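Local coordinates for protein serine-tRNA ligase (Naegleria fowleri, PDB 6BLJ) that probably attaches serine to its cognate tRNA in the cytoplasm, by way of a seryl-adenylate, as a class II aminoacyl-tRNA synthetase, at residues R74-P88 / L109-Y123. Residues are numbered along the deposited sequence; the frame is centred on the assembly and turned at random.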
loop_
_atom_site.group_PDB
_atom_site.type_symbol
_atom_site.label_atom_id
_atom_site.label_comp_id
_atom_site.label_asym_id
_atom_site.label_seq_id
_atom_site.Cartn_x
_atom_site.Cartn_y
_atom_site.Cartn_z
ATOM N N ARG A 74 -66.711 -0.728 -15.168
ATOM C CA ARG A 74 -67.364 -2.031 -15.241
ATOM C C ARG A 74 -68.169 -2.315 -13.978
ATOM O O ARG A 74 -69.283 -2.850 -14.055
ATOM C CB ARG A 74 -66.329 -3.133 -15.489
ATOM C CG ARG A 74 -65.749 -3.149 -16.912
ATOM C CD ARG A 74 -64.794 -4.325 -17.121
ATOM N NE ARG A 74 -64.081 -4.257 -18.397
ATOM C CZ ARG A 74 -63.345 -5.250 -18.895
ATOM N NH1 ARG A 74 -63.227 -6.390 -18.224
ATOM N NH2 ARG A 74 -62.724 -5.108 -20.059
ATOM N N MET A 75 -67.640 -1.939 -12.807
ATOM C CA MET A 75 -68.369 -2.185 -11.564
ATOM C C MET A 75 -69.646 -1.345 -11.489
ATOM O O MET A 75 -70.682 -1.824 -11.019
ATOM C CB MET A 75 -67.466 -1.902 -10.359
ATOM C CG MET A 75 -66.143 -2.681 -10.344
ATOM S SD MET A 75 -66.284 -4.483 -10.532
ATOM C CE MET A 75 -64.658 -4.979 -9.947
ATOM N N LYS A 76 -69.589 -0.087 -11.943
ATOM C CA LYS A 76 -70.774 0.768 -11.913
ATOM C C LYS A 76 -71.866 0.230 -12.832
ATOM O O LYS A 76 -73.062 0.335 -12.516
ATOM C CB LYS A 76 -70.389 2.204 -12.297
ATOM N N ASN A 77 -71.473 -0.378 -13.951
ATOM C CA ASN A 77 -72.397 -0.975 -14.904
ATOM C C ASN A 77 -72.789 -2.404 -14.552
ATOM O O ASN A 77 -73.517 -3.036 -15.325
ATOM C CB ASN A 77 -71.787 -0.938 -16.310
ATOM C CG ASN A 77 -72.097 0.354 -17.037
ATOM O OD1 ASN A 77 -73.213 0.876 -16.945
ATOM N ND2 ASN A 77 -71.114 0.882 -17.755
ATOM N N LYS A 78 -72.329 -2.918 -13.409
ATOM C CA LYS A 78 -72.670 -4.263 -12.932
ATOM C C LYS A 78 -72.237 -5.343 -13.928
ATOM O O LYS A 78 -72.960 -6.309 -14.176
ATOM C CB LYS A 78 -74.168 -4.387 -12.614
ATOM C CG LYS A 78 -74.762 -3.282 -11.718
ATOM C CD LYS A 78 -73.877 -2.953 -10.509
ATOM C CE LYS A 78 -74.683 -2.406 -9.324
ATOM N NZ LYS A 78 -75.497 -1.195 -9.637
ATOM N N VAL A 79 -71.052 -5.182 -14.501
ATOM C CA VAL A 79 -70.509 -6.175 -15.435
ATOM C C VAL A 79 -69.993 -7.373 -14.639
ATOM O O VAL A 79 -69.231 -7.181 -13.675
ATOM C CB VAL A 79 -69.398 -5.562 -16.287
ATOM C CG1 VAL A 79 -68.683 -6.648 -17.108
ATOM C CG2 VAL A 79 -69.959 -4.479 -17.197
ATOM N N PRO A 80 -70.376 -8.606 -14.998
ATOM C CA PRO A 80 -69.851 -9.782 -14.286
ATOM C C PRO A 80 -68.326 -9.840 -14.328
ATOM O O PRO A 80 -67.691 -9.407 -15.294
ATOM C CB PRO A 80 -70.472 -10.963 -15.044
ATOM C CG PRO A 80 -71.713 -10.393 -15.687
ATOM C CD PRO A 80 -71.356 -8.974 -16.036
ATOM N N LEU A 81 -67.739 -10.386 -13.254
ATOM C CA LEU A 81 -66.280 -10.422 -13.138
ATOM C C LEU A 81 -65.654 -11.442 -14.082
ATOM O O LEU A 81 -64.530 -11.239 -14.555
ATOM C CB LEU A 81 -65.864 -10.725 -11.695
ATOM C CG LEU A 81 -66.184 -9.672 -10.627
ATOM C CD1 LEU A 81 -65.805 -10.183 -9.248
ATOM C CD2 LEU A 81 -65.451 -8.382 -10.925
ATOM N N GLY A 82 -66.355 -12.531 -14.373
ATOM C CA GLY A 82 -65.781 -13.605 -15.151
ATOM C C GLY A 82 -65.073 -14.615 -14.274
ATOM O O GLY A 82 -64.966 -14.474 -13.051
ATOM N N ASP A 83 -64.574 -15.664 -14.925
ATOM C CA ASP A 83 -63.825 -16.680 -14.205
ATOM C C ASP A 83 -62.436 -16.165 -13.826
ATOM O O ASP A 83 -61.953 -15.144 -14.333
ATOM C CB ASP A 83 -63.708 -17.952 -15.042
ATOM C CG ASP A 83 -65.040 -18.637 -15.226
ATOM O OD1 ASP A 83 -65.896 -18.498 -14.322
ATOM O OD2 ASP A 83 -65.225 -19.301 -16.270
ATOM N N ASP A 84 -61.795 -16.905 -12.919
ATOM C CA ASP A 84 -60.474 -16.573 -12.382
ATOM C C ASP A 84 -59.398 -17.036 -13.371
ATOM O O ASP A 84 -58.601 -17.937 -13.109
ATOM C CB ASP A 84 -60.304 -17.213 -11.008
ATOM C CG ASP A 84 -59.027 -16.777 -10.302
ATOM O OD1 ASP A 84 -58.467 -15.726 -10.667
ATOM O OD2 ASP A 84 -58.582 -17.500 -9.385
ATOM N N LEU A 85 -59.393 -16.399 -14.539
ATOM C CA LEU A 85 -58.516 -16.819 -15.622
ATOM C C LEU A 85 -57.128 -16.208 -15.478
ATOM O O LEU A 85 -56.961 -15.112 -14.936
ATOM C CB LEU A 85 -59.107 -16.420 -16.973
ATOM C CG LEU A 85 -60.494 -16.978 -17.305
ATOM C CD1 LEU A 85 -61.034 -16.311 -18.551
ATOM C CD2 LEU A 85 -60.422 -18.484 -17.490
ATOM N N GLU A 86 -56.128 -16.930 -15.980
ATOM C CA GLU A 86 -54.786 -16.379 -16.089
ATOM C C GLU A 86 -54.715 -15.398 -17.256
ATOM O O GLU A 86 -55.559 -15.413 -18.159
ATOM C CB GLU A 86 -53.754 -17.496 -16.276
ATOM C CG GLU A 86 -53.711 -18.511 -15.136
ATOM C CD GLU A 86 -53.400 -17.867 -13.796
ATOM O OE1 GLU A 86 -52.428 -17.092 -13.720
ATOM O OE2 GLU A 86 -54.140 -18.125 -12.823
ATOM N N LEU A 87 -53.699 -14.525 -17.218
ATOM C CA LEU A 87 -53.432 -13.633 -18.340
ATOM C C LEU A 87 -52.890 -14.437 -19.519
ATOM O O LEU A 87 -52.011 -15.285 -19.336
ATOM C CB LEU A 87 -52.401 -12.555 -17.964
ATOM C CG LEU A 87 -52.631 -11.640 -16.761
ATOM C CD1 LEU A 87 -51.383 -10.817 -16.467
ATOM C CD2 LEU A 87 -53.821 -10.732 -17.014
ATOM N N PRO A 88 -53.372 -14.187 -20.735
ATOM C CA PRO A 88 -52.803 -14.870 -21.901
ATOM C C PRO A 88 -51.328 -14.537 -22.074
ATOM O O PRO A 88 -50.881 -13.426 -21.781
ATOM C CB PRO A 88 -53.634 -14.332 -23.072
ATOM C CG PRO A 88 -54.899 -13.843 -22.444
ATOM C CD PRO A 88 -54.516 -13.333 -21.094
ATOM N N LEU A 109 -58.598 -3.821 -23.837
ATOM C CA LEU A 109 -58.974 -4.298 -22.512
ATOM C C LEU A 109 -60.281 -5.081 -22.520
ATOM O O LEU A 109 -60.520 -5.871 -21.598
ATOM C CB LEU A 109 -59.089 -3.128 -21.534
ATOM C CG LEU A 109 -57.888 -2.185 -21.387
ATOM C CD1 LEU A 109 -58.206 -1.059 -20.406
ATOM C CD2 LEU A 109 -56.617 -2.928 -20.966
ATOM N N ALA A 110 -61.128 -4.884 -23.534
ATOM C CA ALA A 110 -62.388 -5.619 -23.602
ATOM C C ALA A 110 -62.169 -7.115 -23.758
ATOM O O ALA A 110 -63.054 -7.899 -23.404
ATOM C CB ALA A 110 -63.252 -5.093 -24.752
ATOM N N LYS A 111 -61.011 -7.524 -24.281
ATOM C CA LYS A 111 -60.688 -8.941 -24.394
ATOM C C LYS A 111 -60.508 -9.611 -23.036
ATOM O O LYS A 111 -60.642 -10.835 -22.944
ATOM C CB LYS A 111 -59.417 -9.119 -25.229
ATOM C CG LYS A 111 -59.513 -8.600 -26.653
ATOM C CD LYS A 111 -58.163 -8.704 -27.348
ATOM C CE LYS A 111 -58.210 -8.180 -28.775
ATOM N NZ LYS A 111 -56.866 -8.266 -29.418
ATOM N N LEU A 112 -60.215 -8.846 -21.987
ATOM C CA LEU A 112 -59.941 -9.381 -20.660
ATOM C C LEU A 112 -61.132 -9.141 -19.741
ATOM O O LEU A 112 -61.717 -8.052 -19.746
ATOM C CB LEU A 112 -58.684 -8.731 -20.063
ATOM C CG LEU A 112 -57.433 -8.809 -20.937
ATOM C CD1 LEU A 112 -56.347 -7.847 -20.460
ATOM C CD2 LEU A 112 -56.923 -10.248 -20.972
ATOM N N ASN A 113 -61.490 -10.158 -18.949
ATOM C CA ASN A 113 -62.517 -9.957 -17.938
ATOM C C ASN A 113 -61.931 -9.166 -16.769
ATOM O O ASN A 113 -60.735 -8.863 -16.725
ATOM C CB ASN A 113 -63.138 -11.293 -17.501
ATOM C CG ASN A 113 -62.177 -12.197 -16.715
ATOM O OD1 ASN A 113 -61.242 -11.737 -16.039
ATOM N ND2 ASN A 113 -62.424 -13.510 -16.794
ATOM N N THR A 114 -62.780 -8.814 -15.804
ATOM C CA THR A 114 -62.332 -7.895 -14.763
ATOM C C THR A 114 -61.320 -8.555 -13.829
ATOM O O THR A 114 -60.386 -7.895 -13.359
ATOM C CB THR A 114 -63.533 -7.357 -13.992
ATOM O OG1 THR A 114 -64.370 -6.629 -14.904
ATOM C CG2 THR A 114 -63.079 -6.423 -12.874
ATOM N N ASN A 115 -61.476 -9.858 -13.560
ATOM C CA ASN A 115 -60.450 -10.574 -12.803
ATOM C C ASN A 115 -59.101 -10.515 -13.514
ATOM O O ASN A 115 -58.060 -10.316 -12.872
ATOM C CB ASN A 115 -60.867 -12.029 -12.575
ATOM C CG ASN A 115 -62.008 -12.170 -11.580
ATOM O OD1 ASN A 115 -62.132 -11.381 -10.641
ATOM N ND2 ASN A 115 -62.847 -13.185 -11.782
ATOM N N GLN A 116 -59.097 -10.679 -14.841
ATOM C CA GLN A 116 -57.841 -10.601 -15.581
ATOM C C GLN A 116 -57.273 -9.190 -15.577
ATOM O O GLN A 116 -56.048 -9.022 -15.557
ATOM C CB GLN A 116 -58.032 -11.083 -17.017
ATOM C CG GLN A 116 -58.274 -12.589 -17.144
ATOM C CD GLN A 116 -58.675 -12.964 -18.549
ATOM O OE1 GLN A 116 -59.658 -12.446 -19.080
ATOM N NE2 GLN A 116 -57.905 -13.846 -19.171
ATOM N N LEU A 117 -58.132 -8.166 -15.546
ATOM C CA LEU A 117 -57.609 -6.807 -15.527
ATOM C C LEU A 117 -56.911 -6.524 -14.209
ATOM O O LEU A 117 -55.865 -5.860 -14.196
ATOM C CB LEU A 117 -58.730 -5.784 -15.746
ATOM C CG LEU A 117 -59.377 -5.726 -17.128
ATOM C CD1 LEU A 117 -60.548 -4.739 -17.149
ATOM C CD2 LEU A 117 -58.336 -5.357 -18.161
ATOM N N LYS A 118 -57.399 -7.108 -13.112
ATOM C CA LYS A 118 -56.735 -6.858 -11.843
ATOM C C LYS A 118 -55.427 -7.628 -11.762
ATOM O O LYS A 118 -54.462 -7.130 -11.166
ATOM C CB LYS A 118 -57.659 -7.236 -10.679
ATOM C CG LYS A 118 -59.011 -6.523 -10.697
ATOM C CD LYS A 118 -59.705 -6.591 -9.346
ATOM C CE LYS A 118 -61.142 -7.052 -9.492
ATOM N NZ LYS A 118 -62.035 -6.340 -8.531
ATOM N N LYS A 119 -55.355 -8.805 -12.397
ATOM C CA LYS A 119 -54.085 -9.528 -12.461
ATOM C C LYS A 119 -53.062 -8.760 -13.291
ATOM O O LYS A 119 -51.864 -8.746 -12.974
ATOM C CB LYS A 119 -54.280 -10.916 -13.079
ATOM C CG LYS A 119 -54.836 -12.001 -12.176
ATOM C CD LYS A 119 -54.742 -13.338 -12.907
ATOM C CE LYS A 119 -55.031 -14.526 -12.005
ATOM N NZ LYS A 119 -56.493 -14.794 -11.867
ATOM N N LEU A 120 -53.522 -8.150 -14.383
ATOM C CA LEU A 120 -52.633 -7.397 -15.252
ATOM C C LEU A 120 -52.010 -6.223 -14.506
ATOM O O LEU A 120 -50.809 -5.959 -14.637
ATOM C CB LEU A 120 -53.407 -6.929 -16.487
ATOM C CG LEU A 120 -52.706 -6.004 -17.481
ATOM C CD1 LEU A 120 -51.448 -6.700 -18.002
ATOM C CD2 LEU A 120 -53.647 -5.630 -18.629
ATOM N N SER A 121 -52.821 -5.494 -13.726
ATOM C CA SER A 121 -52.294 -4.356 -12.970
ATOM C C SER A 121 -51.235 -4.819 -11.970
ATOM O O SER A 121 -50.189 -4.176 -11.813
ATOM C CB SER A 121 -53.432 -3.612 -12.265
ATOM O OG SER A 121 -52.963 -2.433 -11.621
ATOM N N THR A 122 -51.500 -5.929 -11.278
ATOM C CA THR A 122 -50.524 -6.494 -10.350
ATOM C C THR A 122 -49.244 -6.889 -11.079
ATOM O O THR A 122 -48.135 -6.600 -10.620
ATOM C CB THR A 122 -51.124 -7.720 -9.660
ATOM O OG1 THR A 122 -52.227 -7.318 -8.839
ATOM C CG2 THR A 122 -50.063 -8.430 -8.803
ATOM N N TYR A 123 -49.389 -7.541 -12.230
ATOM C CA TYR A 123 -48.236 -7.924 -13.030
ATOM C C TYR A 123 -47.414 -6.704 -13.429
ATOM O O TYR A 123 -46.187 -6.681 -13.255
ATOM C CB TYR A 123 -48.715 -8.698 -14.260
ATOM C CG TYR A 123 -47.633 -9.019 -15.258
ATOM C CD1 TYR A 123 -46.771 -10.087 -15.062
ATOM C CD2 TYR A 123 -47.498 -8.269 -16.418
ATOM C CE1 TYR A 123 -45.780 -10.386 -15.988
ATOM C CE2 TYR A 123 -46.516 -8.563 -17.347
ATOM C CZ TYR A 123 -45.660 -9.621 -17.126
ATOM O OH TYR A 123 -44.679 -9.914 -18.047
HETATM O O HOH W 1 -66.512 -6.147 -13.573
HETATM O O HOH W 2 -65.538 -9.104 -16.833
HETATM O O HOH W 3 -64.610 -15.773 -18.067
#
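Arg74 sets CG beside its backbone N (chi1 -73°) and stays extended to NE, which carries the guanidinium past Thr114 to the turn before helix 114-147. There NH1 donates to Leu112 O at 2.7 Å, with the acceptor in the guanidinium plane. NH2 bonds to Leu109 O from above the carbonyl plane, while Leu112 N reaches that oxygen from the other face. Leu117 CD1 lies over the centre of one guanidinium face, 3.3 Å above it. Glu70 forms a salt bridge with NE, so the group is fixed at several points.

Asn113 holds CG between its backbone N and carbonyl carbon (chi1 68°). This places OD1 on Gln116 N, and Gln116 OE1 accepts from Asn113 N, which completes a capping box at the helix start. Both amide nitrogens then face the loop. Asn113 ND2 reaches Asp83 O on a lone pair at 3.0 Å. Gln116 NE2 gives a straighter bond to Glu86 O (3.0 Å, 164°).

Lys119 bends at its last torsion and brings NZ to Asp84 OD1 in a short salt bridge, 2.5 Å. The same nitrogen bonds to Leu85 O at 3.1 Å. Leu87 CD2 packs against Gln116 O and Leu120 CB, and its CD1 meets Tyr123 CB. Leu81 CD2 packs on Thr114 CG2 at 3.6 Å. One water links Val79 O to Thr114 OG1, and another links Pro80 O to Thr114 N.

The contact joins the end of helix 38-76 and the loop that follows to the turn before helix 114-147 and its first turns, at the far tip of the helical arm characteristic of seryl-tRNA synthetases. Side-chain donors engage backbone carbonyls of loop and turn, so polar bonds and leucine packing together hold an irregular chain path.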